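Pyocin-S2 immunity protein (Pseudomonas aeruginosa, PDB 4QKO) binds the HNH nuclease domain of pyocin S2 and probably neutralises it, protecting the producing cell from its own toxin. Local coordinates at residues Lys26-Pro29 / Ser33-Gln36; Asp19-Asn24 / Asp63-Val68; Tyr8-Phe13 / Glu71-Arg76. All coordinates share one frame; numbering follows the deposited sequence. Where two conformers were deposited one is given.

Contact 1: Lys26-Pro29 / Ser33-Gln36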
loop_
_atom_site.group_PDB
_atom_site.type_symbol
_atom_site.label_atom_id
_atom_site.label_comp_id
_atom_site.label_asym_id
_atom_site.label_seq_id
_atom_site.Cartn_x
_atom_site.Cartn_y
_atom_site.Cartn_z
ATOM N N LYS A 26 -2.422 9.920 -15.006
ATOM C CA LYS A 26 -2.960 9.886 -16.342
ATOM C C LYS A 26 -3.268 8.445 -16.759
ATOM O O LYS A 26 -4.262 8.200 -17.458
ATOM C CB LYS A 26 -2.023 10.561 -17.321
ATOM C CG LYS A 26 -2.542 10.449 -18.742
ATOM C CD LYS A 26 -2.333 11.739 -19.483
ATOM C CE LYS A 26 -0.939 11.796 -20.044
ATOM N NZ LYS A 26 -1.026 11.540 -21.498
ATOM N N LYS A 27 -2.438 7.480 -16.298
ATOM C CA LYS A 27 -2.652 6.072 -16.607
ATOM C C LYS A 27 -3.578 5.370 -15.619
ATOM O O LYS A 27 -4.367 4.526 -16.017
ATOM C CB LYS A 27 -1.316 5.296 -16.614
ATOM C CG LYS A 27 -0.245 5.808 -17.582
ATOM C CD LYS A 27 -0.617 5.618 -19.053
ATOM C CE LYS A 27 0.523 5.004 -19.907
ATOM N NZ LYS A 27 1.824 5.769 -19.933
ATOM N N PHE A 28 -3.436 5.719 -14.343
ATOM C CA PHE A 28 -4.192 5.168 -13.218
ATOM C C PHE A 28 -4.867 6.279 -12.414
ATOM O O PHE A 28 -4.417 6.633 -11.292
ATOM C CB PHE A 28 -3.223 4.390 -12.345
ATOM C CG PHE A 28 -2.390 3.456 -13.137
ATOM C CD1 PHE A 28 -3.003 2.451 -13.858
ATOM C CD2 PHE A 28 -1.022 3.619 -13.209
ATOM C CE1 PHE A 28 -2.253 1.588 -14.617
ATOM C CE2 PHE A 28 -0.261 2.752 -13.929
ATOM C CZ PHE A 28 -0.882 1.756 -14.668
ATOM N N PRO A 29 -5.972 6.844 -12.976
ATOM C CA PRO A 29 -6.588 7.970 -12.321
ATOM C C PRO A 29 -7.180 7.578 -10.956
ATOM O O PRO A 29 -7.214 8.415 -10.063
ATOM C CB PRO A 29 -7.714 8.388 -13.263
ATOM C CG PRO A 29 -7.706 7.494 -14.402
ATOM C CD PRO A 29 -6.624 6.470 -14.230
ATOM N N SER A 33 -7.862 1.467 -10.334
ATOM C CA SER A 33 -7.114 1.251 -11.561
ATOM C C SER A 33 -5.655 0.892 -11.262
ATOM O O SER A 33 -5.040 0.059 -11.968
ATOM C CB SER A 33 -7.106 2.454 -12.511
ATOM O OG SER A 33 -6.381 3.565 -12.001
ATOM N N HIS A 34 -5.078 1.534 -10.245
ATOM C CA HIS A 34 -3.705 1.206 -9.870
ATOM C C HIS A 34 -3.602 -0.216 -9.326
ATOM O O HIS A 34 -2.625 -0.930 -9.606
ATOM C CB HIS A 34 -3.203 2.196 -8.799
ATOM C CG HIS A 34 -1.742 2.180 -8.609
ATOM N ND1 HIS A 34 -1.143 1.376 -7.660
ATOM C CD2 HIS A 34 -0.746 2.859 -9.221
ATOM C CE1 HIS A 34 0.162 1.565 -7.703
ATOM N NE2 HIS A 34 0.436 2.468 -8.638
ATOM N N ILE A 35 -4.556 -0.614 -8.512
ATOM C CA ILE A 35 -4.528 -1.951 -7.950
ATOM C C ILE A 35 -4.545 -2.978 -9.059
ATOM O O ILE A 35 -3.797 -3.986 -9.013
ATOM C CB ILE A 35 -5.673 -2.202 -6.937
ATOM C CG1 ILE A 35 -5.444 -1.421 -5.641
ATOM C CG2 ILE A 35 -5.771 -3.695 -6.601
ATOM C CD1 ILE A 35 -6.635 -1.283 -4.707
ATOM N N GLN A 36 -5.383 -2.729 -10.069
ATOM C CA GLN A 36 -5.440 -3.612 -11.230
ATOM C C GLN A 36 -4.149 -3.728 -11.979
ATOM O O GLN A 36 -3.748 -4.826 -12.369
ATOM C CB GLN A 36 -6.554 -3.173 -12.194
ATOM C CG GLN A 36 -7.880 -3.624 -11.655
ATOM C CD GLN A 36 -7.866 -5.138 -11.407
ATOM O OE1 GLN A 36 -7.548 -5.924 -12.332
ATOM N NE2 GLN A 36 -8.167 -5.560 -10.137
#
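In the four-helix fold of the immunity protein, the loop after helix 10-21 turns back here onto the first turn of helix 31-45. Phe28 carries the loop side and meets Ser33 and His34. Its CB lies 3.3 Å from Ser33 OG, and Ser33 OG is only 3.0 Å from Phe28 CA. That hydroxyl stands between its own backbone N and carbonyl carbon (chi1 68°) and bonds to the carbonyl O of Thr30, one turn back. Against Phe28 the same oxygen makes van der Waals contact with CA and CB. Pro29 adds a light touch, with its CD 3.7 Å from Ser33 OG. His34 turns an edge toward the face of Phe28 in an offset edge-to-face pair. The planes stand at 86° and the ring centroids are 5.7 Å apart. The closest atoms of the two rings are Phe28 CD2 and His34 CD2, at 4.1 Å. Lys27 CB lies over one face of Phe28. Both ring nitrogens of His34 have partners: NE2 probably bonds to Ile20 O of helix 10-21, and ND1 meets Tyr85 OH of the Pyocin-S2 chain. The aromatic pair and these two bonds probably restrict the tilt of the imidazole and help present ND1 to the toxin.

Contact 2: Asp19-Asn24 / Asp63-Val68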
loop_
_atom_site.group_PDB
_atom_site.type_symbol
_atom_site.label_atom_id
_atom_site.label_comp_id
_atom_site.label_asym_id
_atom_site.label_seq_id
_atom_site.Cartn_x
_atom_site.Cartn_y
_atom_site.Cartn_z
ATOM N N ASP A 19 5.185 3.797 -14.735
ATOM C CA ASP A 19 3.825 4.292 -14.468
ATOM C C ASP A 19 3.230 3.802 -13.175
ATOM O O ASP A 19 2.624 4.584 -12.419
ATOM C CB ASP A 19 2.857 4.003 -15.613
ATOM C CG ASP A 19 3.176 4.852 -16.891
ATOM O OD1 ASP A 19 3.768 5.950 -16.759
ATOM O OD2 ASP A 19 2.849 4.406 -18.033
ATOM N N ILE A 20 3.373 2.507 -12.923
ATOM C CA ILE A 20 2.904 1.962 -11.635
ATOM C C ILE A 20 3.684 2.573 -10.466
ATOM O O ILE A 20 3.083 3.055 -9.494
ATOM C CB ILE A 20 3.071 0.421 -11.570
ATOM C CG1 ILE A 20 2.170 -0.210 -12.601
ATOM C CG2 ILE A 20 2.764 -0.057 -10.168
ATOM C CD1 ILE A 20 2.253 -1.726 -12.735
ATOM N N TYR A 21 5.017 2.565 -10.566
ATOM C CA TYR A 21 5.913 2.983 -9.507
ATOM C C TYR A 21 5.772 4.444 -9.110
ATOM O O TYR A 21 5.801 4.757 -7.911
ATOM C CB TYR A 21 7.356 2.734 -9.910
ATOM C CG TYR A 21 8.366 2.814 -8.825
ATOM C CD1 TYR A 21 8.634 1.721 -8.004
ATOM C CD2 TYR A 21 9.060 3.997 -8.602
ATOM C CE1 TYR A 21 9.559 1.826 -6.992
ATOM C CE2 TYR A 21 10.005 4.117 -7.604
ATOM C CZ TYR A 21 10.272 3.043 -6.798
ATOM O OH TYR A 21 11.301 3.232 -5.867
ATOM N N THR A 22 5.614 5.322 -10.098
ATOM C CA THR A 22 5.440 6.752 -9.852
ATOM C C THR A 22 3.997 7.131 -9.612
ATOM O O THR A 22 3.708 8.321 -9.362
ATOM C CB THR A 22 5.963 7.604 -11.060
ATOM O OG1 THR A 22 5.328 7.150 -12.263
ATOM C CG2 THR A 22 7.468 7.423 -11.174
ATOM N N ASN A 23 3.083 6.180 -9.712
ATOM C CA ASN A 23 1.666 6.456 -9.606
ATOM C C ASN A 23 1.228 7.572 -10.590
ATOM O O ASN A 23 0.670 8.617 -10.201
ATOM C CB ASN A 23 1.278 6.804 -8.162
ATOM C CG ASN A 23 -0.206 6.887 -7.951
ATOM O OD1 ASN A 23 -0.684 7.623 -7.058
ATOM N ND2 ASN A 23 -0.962 6.169 -8.740
ATOM N N ASN A 24 1.484 7.302 -11.845
ATOM C CA ASN A 24 1.087 8.169 -12.951
ATOM C C ASN A 24 -0.445 8.204 -13.053
ATOM O O ASN A 24 -1.031 7.232 -13.457
ATOM C CB ASN A 24 1.637 7.610 -14.241
ATOM C CG ASN A 24 1.306 8.504 -15.451
ATOM O OD1 ASN A 24 0.469 9.362 -15.382
ATOM N ND2 ASN A 24 2.011 8.323 -16.502
ATOM N N ASP A 63 16.604 0.209 -6.049
ATOM C CA ASP A 63 15.170 0.438 -5.871
ATOM C C ASP A 63 14.702 1.492 -6.850
ATOM O O ASP A 63 14.744 2.686 -6.526
ATOM C CB ASP A 63 14.875 0.881 -4.435
ATOM C CG ASP A 63 13.395 1.151 -4.200
ATOM O OD1 ASP A 63 12.548 0.951 -5.134
ATOM O OD2 ASP A 63 13.067 1.513 -3.054
ATOM N N SER A 64 14.236 1.058 -8.016
ATOM C CA SER A 64 13.788 1.941 -9.114
ATOM C C SER A 64 13.049 1.129 -10.150
ATOM O O SER A 64 13.273 -0.049 -10.210
ATOM C CB SER A 64 15.018 2.553 -9.826
ATOM O OG SER A 64 15.771 1.572 -10.482
ATOM N N PRO A 65 12.306 1.759 -11.095
ATOM C CA PRO A 65 11.728 0.994 -12.215
ATOM C C PRO A 65 12.772 0.228 -13.023
ATOM O O PRO A 65 12.579 -0.946 -13.337
ATOM C CB PRO A 65 11.088 2.071 -13.089
ATOM C CG PRO A 65 10.802 3.182 -12.151
ATOM C CD PRO A 65 11.817 3.143 -11.061
ATOM N N ALA A 66 13.931 0.824 -13.283
ATOM C CA ALA A 66 14.990 0.040 -13.975
ATOM C C ALA A 66 15.482 -1.168 -13.152
ATOM O O ALA A 66 15.776 -2.221 -13.716
ATOM C CB ALA A 66 16.167 0.925 -14.303
ATOM N N GLY A 67 15.585 -1.002 -11.839
ATOM C CA GLY A 67 15.980 -2.086 -10.963
ATOM C C GLY A 67 14.994 -3.202 -11.030
ATOM O O GLY A 67 15.354 -4.352 -11.060
ATOM N N VAL A 68 13.714 -2.839 -11.104
ATOM C CA VAL A 68 12.648 -3.828 -11.154
ATOM C C VAL A 68 12.741 -4.609 -12.448
ATOM O O VAL A 68 12.670 -5.867 -12.476
ATOM C CB VAL A 68 11.248 -3.194 -11.051
ATOM C CG1 VAL A 68 10.179 -4.227 -11.413
ATOM C CG2 VAL A 68 11.049 -2.590 -9.692
#
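Asp63 meets Tyr21 just before helix 65-78 begins. Tyr21 OH donates to Asp63 OD1 over 2.7 Å. The ring and carboxylate planes are nearly perpendicular, 88° apart, and the hydroxyl comes from above the carboxylate plane, 58° out of it. From the ring's side, OD1 lies at the edge, near the ring plane. The other oxygen, Asp63 OD2, takes a hydrogen bond from Asn71 ND2 of the Pyocin-S2 chain. Ser64 follows as the N-cap. Its OG accepts from Gly67 N at 2.9 Å and also bonds to Glu62 OE2, so it caps the start of the helix. Pro65 opens the helix and supplies the apolar half of the contact. Its CD sits over one face of the Tyr21 ring, 4.1 Å from the centroid and offset toward the rim, in a CH-pi contact. The nearest ring atom is Tyr21 CD2, 3.8 Å from Pro65 CD. Pro65 also packs on Leu14, Val17 and Lys18 of helix 10-21. Farther along, Val68 packs on Val17 and Phe41. Across from this helix start, helix 10-21 ends in a Schellman motif, with Asn23 at positive phi. Tyr21 reaches over with CG anti to its N (chi1 -166°) and also packs on Pro72 of the Pyocin-S2 chain. The tyrosine is thus held at its face by proline and at its hydroxyl by aspartate. The hydroxyl's bond probably steadies the negative charge of Asp63 and helps orient that carboxylate for the toxin amide.

Contact 3: Tyr8-Phe13 / Glu71-Arg76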
loop_
_atom_site.group_PDB
_atom_site.type_symbol
_atom_site.label_atom_id
_atom_site.label_comp_id
_atom_site.label_asym_id
_atom_site.label_seq_id
_atom_site.Cartn_x
_atom_site.Cartn_y
_atom_site.Cartn_z
ATOM N N TYR A 8 5.676 -7.331 -24.795
ATOM C CA TYR A 8 6.308 -6.067 -24.537
ATOM C C TYR A 8 7.724 -6.081 -25.041
ATOM O O TYR A 8 8.435 -7.072 -24.851
ATOM C CB TYR A 8 6.377 -5.838 -23.035
ATOM C CG TYR A 8 5.061 -5.566 -22.372
ATOM C CD1 TYR A 8 4.137 -6.589 -22.128
ATOM C CD2 TYR A 8 4.749 -4.291 -21.974
ATOM C CE1 TYR A 8 2.924 -6.336 -21.476
ATOM C CE2 TYR A 8 3.551 -4.017 -21.341
ATOM C CZ TYR A 8 2.640 -5.044 -21.108
ATOM O OH TYR A 8 1.471 -4.740 -20.496
ATOM N N THR A 9 8.185 -4.986 -25.616
ATOM C CA THR A 9 9.600 -4.731 -25.578
ATOM C C THR A 9 10.003 -4.356 -24.166
ATOM O O THR A 9 9.166 -3.913 -23.384
ATOM C CB THR A 9 10.029 -3.585 -26.481
ATOM O OG1 THR A 9 9.471 -2.363 -26.023
ATOM C CG2 THR A 9 9.559 -3.835 -27.906
ATOM N N GLU A 10 11.295 -4.491 -23.868
ATOM C CA GLU A 10 11.848 -4.028 -22.597
ATOM C C GLU A 10 11.514 -2.552 -22.329
ATOM O O GLU A 10 11.108 -2.211 -21.218
ATOM C CB GLU A 10 13.360 -4.227 -22.534
ATOM C CG GLU A 10 13.935 -4.045 -21.147
ATOM C CD GLU A 10 15.429 -4.308 -21.063
ATOM O OE1 GLU A 10 16.110 -3.725 -20.176
ATOM O OE2 GLU A 10 15.931 -5.134 -21.856
ATOM N N LYS A 11 11.667 -1.675 -23.338
ATOM C CA LYS A 11 11.315 -0.259 -23.162
ATOM C C LYS A 11 9.833 -0.042 -22.796
ATOM O O LYS A 11 9.522 0.821 -21.918
ATOM C CB LYS A 11 11.699 0.540 -24.413
ATOM C CG LYS A 11 11.475 2.033 -24.289
ATOM C CD LYS A 11 10.057 2.425 -24.694
ATOM C CE LYS A 11 10.019 2.897 -26.143
ATOM N NZ LYS A 11 10.805 4.149 -26.311
ATOM N N GLU A 12 8.933 -0.795 -23.441
ATOM C CA GLU A 12 7.496 -0.766 -23.137
ATOM C C GLU A 12 7.202 -1.257 -21.723
ATOM O O GLU A 12 6.317 -0.759 -21.024
ATOM C CB GLU A 12 6.654 -1.607 -24.076
ATOM C CG GLU A 12 6.494 -1.014 -25.501
ATOM C CD GLU A 12 5.943 -1.994 -26.592
ATOM O OE1 GLU A 12 5.915 -3.249 -26.400
ATOM O OE2 GLU A 12 5.527 -1.478 -27.693
ATOM N N PHE A 13 7.886 -2.319 -21.333
ATOM C CA PHE A 13 7.647 -2.832 -19.991
ATOM C C PHE A 13 8.176 -1.863 -18.925
ATOM O O PHE A 13 7.554 -1.682 -17.920
ATOM C CB PHE A 13 8.302 -4.193 -19.798
ATOM C CG PHE A 13 7.881 -4.845 -18.536
ATOM C CD1 PHE A 13 6.582 -5.269 -18.395
ATOM C CD2 PHE A 13 8.767 -5.004 -17.483
ATOM C CE1 PHE A 13 6.154 -5.885 -17.225
ATOM C CE2 PHE A 13 8.348 -5.644 -16.309
ATOM C CZ PHE A 13 7.033 -6.062 -16.180
ATOM N N GLU A 71 15.684 -6.971 -12.612
ATOM C CA GLU A 71 15.514 -8.137 -11.777
ATOM C C GLU A 71 14.604 -9.165 -12.482
ATOM O O GLU A 71 14.838 -10.370 -12.512
ATOM C CB GLU A 71 14.974 -7.819 -10.396
ATOM C CG GLU A 71 14.857 -9.090 -9.559
ATOM C CD GLU A 71 14.723 -8.899 -8.067
ATOM O OE1 GLU A 71 14.722 -7.766 -7.513
ATOM O OE2 GLU A 71 14.700 -9.974 -7.415
ATOM N N VAL A 72 13.517 -8.662 -13.042
ATOM C CA VAL A 72 12.580 -9.480 -13.734
ATOM C C VAL A 72 13.255 -10.111 -14.954
ATOM O O VAL A 72 13.155 -11.344 -15.150
ATOM C CB VAL A 72 11.353 -8.699 -14.212
ATOM C CG1 VAL A 72 10.532 -9.504 -15.166
ATOM C CG2 VAL A 72 10.512 -8.270 -13.039
ATOM N N LYS A 73 13.899 -9.295 -15.776
ATOM C CA LYS A 73 14.531 -9.823 -16.986
ATOM C C LYS A 73 15.538 -10.980 -16.679
ATOM O O LYS A 73 15.550 -12.048 -17.381
ATOM C CB LYS A 73 15.274 -8.695 -17.666
ATOM C CG LYS A 73 16.046 -9.020 -18.917
ATOM C CD LYS A 73 16.656 -7.789 -19.556
ATOM C CE LYS A 73 17.164 -8.174 -20.926
ATOM N NZ LYS A 73 17.912 -7.000 -21.419
ATOM N N GLU A 74 16.357 -10.744 -15.658
ATOM C CA GLU A 74 17.455 -11.660 -15.352
ATOM C C GLU A 74 16.915 -12.893 -14.734
ATOM O O GLU A 74 17.392 -13.978 -15.043
ATOM C CB GLU A 74 18.484 -10.990 -14.485
ATOM C CG GLU A 74 19.332 -9.946 -15.202
ATOM C CD GLU A 74 20.460 -9.366 -14.328
ATOM O OE1 GLU A 74 20.716 -9.883 -13.184
ATOM O OE2 GLU A 74 21.136 -8.417 -14.804
ATOM N N TRP A 75 15.896 -12.767 -13.892
ATOM C CA TRP A 75 15.234 -13.943 -13.312
ATOM C C TRP A 75 14.558 -14.841 -14.383
ATOM O O TRP A 75 14.796 -16.069 -14.429
ATOM C CB TRP A 75 14.235 -13.549 -12.247
ATOM C CG TRP A 75 13.461 -14.734 -11.681
ATOM C CD1 TRP A 75 13.874 -15.541 -10.722
ATOM C CD2 TRP A 75 12.193 -15.246 -12.107
ATOM N NE1 TRP A 75 12.972 -16.511 -10.486
ATOM C CE2 TRP A 75 11.919 -16.361 -11.319
ATOM C CE3 TRP A 75 11.240 -14.835 -13.032
ATOM C CZ2 TRP A 75 10.736 -17.105 -11.424
ATOM C CZ3 TRP A 75 10.080 -15.572 -13.173
ATOM C CH2 TRP A 75 9.829 -16.704 -12.341
ATOM N N ARG A 76 13.825 -14.263 -15.321
ATOM C CA ARG A 76 13.124 -15.067 -16.339
ATOM C C ARG A 76 14.152 -15.713 -17.245
ATOM O O ARG A 76 13.941 -16.835 -17.662
ATOM C CB ARG A 76 12.135 -14.242 -17.192
ATOM C CG ARG A 76 10.963 -13.634 -16.433
ATOM C CD ARG A 76 10.049 -12.774 -17.317
ATOM N NE ARG A 76 9.405 -13.541 -18.388
ATOM C CZ ARG A 76 8.372 -14.369 -18.263
ATOM N NH1 ARG A 76 7.715 -14.520 -17.134
ATOM N NH2 ARG A 76 7.975 -15.022 -19.348
#
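Glu10 and Lys73 form a salt bridge between helix 10-21 and helix 65-78, the first and last helices of this four-helix immunity protein. Lys73 NZ donates to Glu10 OE2 at 2.8 Å. It comes in on the syn side of the carboxylate, 27° out of its plane. The other oxygen is more distant, with Glu10 OE1 3.9 Å from Lys73 NZ, so one oxygen takes the bond. The aliphatic part of the lysine also comes near, with Lys73 CE 3.4 Å from Glu10 OE2. The two side chains cross at about a right angle. Both are extended. CG stands opposite the backbone N in each, at chi1 -168° for Glu10 and 178° for Lys73, and the stretched chains bridge the 8.5 Å between Glu10 CA and Lys73 CA.

Beneath the bridge lies the buried side of the helix pair. Phe13 and Val72 both point across the gap, but their nearest approach is Phe13 CE2 to Val72 CG1, 4.6 Å. Other residues complete the packing. Phe13 rests on Val69 of helix 65-78 and on Phe41 and Thr45 of helix 31-45, and its ring also meets that of Phe84. Val72 packs on Thr45 and Leu53. Glu10 itself lies against Val69 and Phe84.

Farther out, a capping box marks the start of helix 10-21 and probably helps place Glu10. Thr9 is the N-cap and Glu12 closes the box. Lys2 forms a salt bridge with Glu12. The two bonds of the box run in opposite senses: Thr9 N donates to Glu12 OE1 at 3.0 Å, and Glu12 N donates to Thr9 OG1 at 3.1 Å.

How the contacts relate
Contacts 2 and 3 join the same two helices, 10-21 and 65-78, at places whose centres are 13 Å apart. Contacts 1 and 2 are partly buried, and contact 3 is a surface contact. Contact 2 combines ring packing with a hydrogen bond from a neutral hydroxyl to a carboxylate. Contact 3 relies on opposite charges. Contact 1 is local, closing the loop into helix 31-45, and is held across its own segments by aromatic packing. It touches contact 2 directly: Lys27 NZ forms a salt bridge with Asp19 OD2, and Phe28 packs on Asp19. Contact 3 lies across the chain's centre from contact 1. Contacts 1 and 2 both reach the Pyocin-S2 chain, whereas contact 3 does not.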